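PDB 4E12: diketoreductase, which catalyses the NADH-dependent reduction of dicarbonyl compounds and belongs to the 3-hydroxyacyl-CoA dehydrogenase family. Local coordinates for the interface of chains A and B. Coordinates in Å, arbitrary orientation; residue numbers count along the deposited sequence, not the author numbering. Chains: chain A/B, Diketoreductase.

The interface of chains A and B. Residues chain A 183-188, 191-192; chain B 207, 211-213.
B:Ile212 inserts its branched side chain against the loop A:Leu184 to A:Lys188, which follows strand 180-183, and hides 105 Å² of its surface there, more than any other residue of this patch. Its two branches divide the work: chi1 of -51° sets CG1 beside the backbone N and CG2 anti to it. CG2 lies 3.7 Å from the methyl CD2 of A:Leu184, the two side chains running alongside one another and pointing the same way. The same methyl also meets CB of A:Lys188. The other branch ends in CD1, which packs on CB of A:Lys186 at 4.0 Å. CD1 also reaches the backbone O of A:Glu187, 3.6 Å away. A beta-branched residue suits this place because its methyls spread to several parts of one loop.

The backbone of B:Ile212 adds the polar link: its carbonyl O accepts a hydrogen bond from the amide N of A:Lys185, 2.6 Å away and 158° at the hydrogen. Being made by main chain, this bond does not depend on the lysine side chain.

The lysines contribute chiefly hydrocarbon. A:Lys188 bends at chi2 (68°) and chi4, and its CG packs on CD2 of B:Leu207 at 3.9 Å, the side chains crossing at about a right angle. The fork of B:Leu207, near the end of helix 193-209, sends CD1 instead to CG1 of A:Val192, just before the matching helix of chain A. B:Gly211 has a left-handed backbone conformation, easily taken without a side chain, and its carbonyl O meets the stems of A:Lys185 and A:Lys186.

The loop after one helix thus meets the loop before its counterpart, and two-fold symmetry repeats the patch with chains exchanged; whether this dimer is the working form the structure alone does not show. CB of A:Lys185 rests 3.4 Å from the carbonyl O of B:Gly211.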
loop_
_atom_site.group_PDB
_atom_site.type_symbol
_atom_site.label_atom_id
_atom_site.label_comp_id
_atom_site.label_asym_id
_atom_site.label_seq_id
_atom_site.Cartn_x
_atom_site.Cartn_y
_atom_site.Cartn_z
ATOM N N GLU A 183 -2.392 -18.953 1.515
ATOM C CA GLU A 183 -1.525 -20.013 2.019
ATOM C C GLU A 183 -0.103 -19.539 2.322
ATOM O O GLU A 183 0.665 -19.216 1.410
ATOM C CB GLU A 183 -1.537 -21.213 1.054
ATOM C CG GLU A 183 -2.925 -21.837 0.876
ATOM C CD GLU A 183 -2.962 -23.007 -0.113
ATOM O OE1 GLU A 183 -2.120 -23.921 -0.011
ATOM O OE2 GLU A 183 -3.838 -23.008 -0.999
ATOM N N LEU A 184 0.241 -19.470 3.611
ATOM C CA LEU A 184 1.607 -19.167 3.991
ATOM C C LEU A 184 2.395 -20.451 4.143
ATOM O O LEU A 184 1.837 -21.479 4.537
ATOM C CB LEU A 184 1.693 -18.339 5.269
ATOM C CG LEU A 184 1.178 -16.901 5.245
ATOM C CD1 LEU A 184 -0.342 -16.849 5.189
ATOM C CD2 LEU A 184 1.677 -16.228 6.510
ATOM N N LYS A 185 3.687 -20.377 3.824
ATOM C CA LYS A 185 4.543 -21.555 3.736
ATOM C C LYS A 185 5.443 -21.685 4.964
ATOM O O LYS A 185 5.982 -22.759 5.245
ATOM C CB LYS A 185 5.367 -21.507 2.436
ATOM C CG LYS A 185 4.487 -21.556 1.185
ATOM C CD LYS A 185 5.245 -21.264 -0.103
ATOM C CE LYS A 185 4.289 -21.310 -1.299
ATOM N NZ LYS A 185 4.956 -20.983 -2.592
ATOM N N LYS A 186 5.587 -20.589 5.699
ATOM C CA LYS A 186 6.383 -20.548 6.913
ATOM C C LYS A 186 5.738 -19.540 7.853
ATOM O O LYS A 186 4.994 -18.662 7.409
ATOM C CB LYS A 186 7.800 -20.042 6.619
ATOM C CG LYS A 186 8.635 -20.883 5.685
ATOM C CD LYS A 186 10.047 -20.310 5.604
ATOM C CE LYS A 186 10.940 -21.128 4.682
ATOM N NZ LYS A 186 12.324 -20.575 4.603
ATOM N N GLU A 187 6.029 -19.637 9.141
ATOM C CA GLU A 187 5.519 -18.629 10.063
ATOM C C GLU A 187 6.027 -17.237 9.751
ATOM O O GLU A 187 7.163 -17.043 9.304
ATOM C CB GLU A 187 5.864 -18.943 11.504
ATOM C CG GLU A 187 5.086 -20.053 12.117
ATOM C CD GLU A 187 5.321 -20.086 13.599
ATOM O OE1 GLU A 187 6.500 -19.990 14.005
ATOM O OE2 GLU A 187 4.336 -20.162 14.354
ATOM N N LYS A 188 5.168 -16.272 10.025
ATOM C CA LYS A 188 5.478 -14.868 9.875
ATOM C C LYS A 188 4.522 -14.091 10.767
ATOM O O LYS A 188 3.301 -14.193 10.622
ATOM C CB LYS A 188 5.301 -14.448 8.408
ATOM C CG LYS A 188 5.507 -12.958 8.137
ATOM C CD LYS A 188 6.954 -12.514 8.323
ATOM C CE LYS A 188 7.093 -11.013 8.163
ATOM N NZ LYS A 188 6.408 -10.297 9.273
ATOM N N TYR A 191 1.241 -12.447 9.621
ATOM C CA TYR A 191 0.829 -13.187 8.424
ATOM C C TYR A 191 1.250 -12.390 7.180
ATOM O O TYR A 191 2.346 -11.813 7.149
ATOM C CB TYR A 191 -0.703 -13.434 8.445
ATOM C CG TYR A 191 -1.177 -14.158 9.701
ATOM C CD1 TYR A 191 -1.341 -15.538 9.712
ATOM C CD2 TYR A 191 -1.454 -13.458 10.872
ATOM C CE1 TYR A 191 -1.777 -16.218 10.872
ATOM C CE2 TYR A 191 -1.885 -14.128 12.037
ATOM C CZ TYR A 191 -2.043 -15.505 12.023
ATOM O OH TYR A 191 -2.469 -16.172 13.159
ATOM N N VAL A 192 0.370 -12.334 6.183
ATOM C CA VAL A 192 0.610 -11.579 4.956
ATOM C C VAL A 192 -0.005 -10.176 4.999
ATOM O O VAL A 192 0.700 -9.179 4.830
ATOM C CB VAL A 192 0.091 -12.328 3.696
ATOM C CG1 VAL A 192 0.243 -11.448 2.466
ATOM C CG2 VAL A 192 0.878 -13.627 3.490
ATOM N N LEU B 207 8.487 -10.955 2.238
ATOM C CA LEU B 207 7.632 -12.146 2.278
ATOM C C LEU B 207 8.017 -13.125 1.175
ATOM O O LEU B 207 7.978 -14.342 1.375
ATOM C CB LEU B 207 6.162 -11.782 2.068
ATOM C CG LEU B 207 5.477 -10.874 3.084
ATOM C CD1 LEU B 207 4.056 -10.571 2.585
ATOM C CD2 LEU B 207 5.456 -11.598 4.429
ATOM N N GLY B 211 10.452 -16.824 1.764
ATOM C CA GLY B 211 9.670 -18.019 1.523
ATOM C C GLY B 211 8.337 -18.110 2.251
ATOM O O GLY B 211 7.846 -19.213 2.491
ATOM N N ILE B 212 7.740 -16.971 2.601
ATOM C CA ILE B 212 6.481 -16.986 3.338
ATOM C C ILE B 212 5.310 -17.306 2.416
ATOM O O ILE B 212 4.442 -18.102 2.773
ATOM C CB ILE B 212 6.198 -15.620 4.010
ATOM C CG1 ILE B 212 7.391 -15.147 4.835
ATOM C CG2 ILE B 212 4.942 -15.688 4.870
ATOM C CD1 ILE B 212 7.824 -16.107 5.934
ATOM N N ALA B 213 5.280 -16.686 1.232
ATOM C CA ALA B 213 4.152 -16.822 0.317
ATOM C C ALA B 213 4.617 -16.574 -1.113
ATOM O O ALA B 213 5.661 -15.949 -1.322
ATOM C CB ALA B 213 3.064 -15.812 0.686
#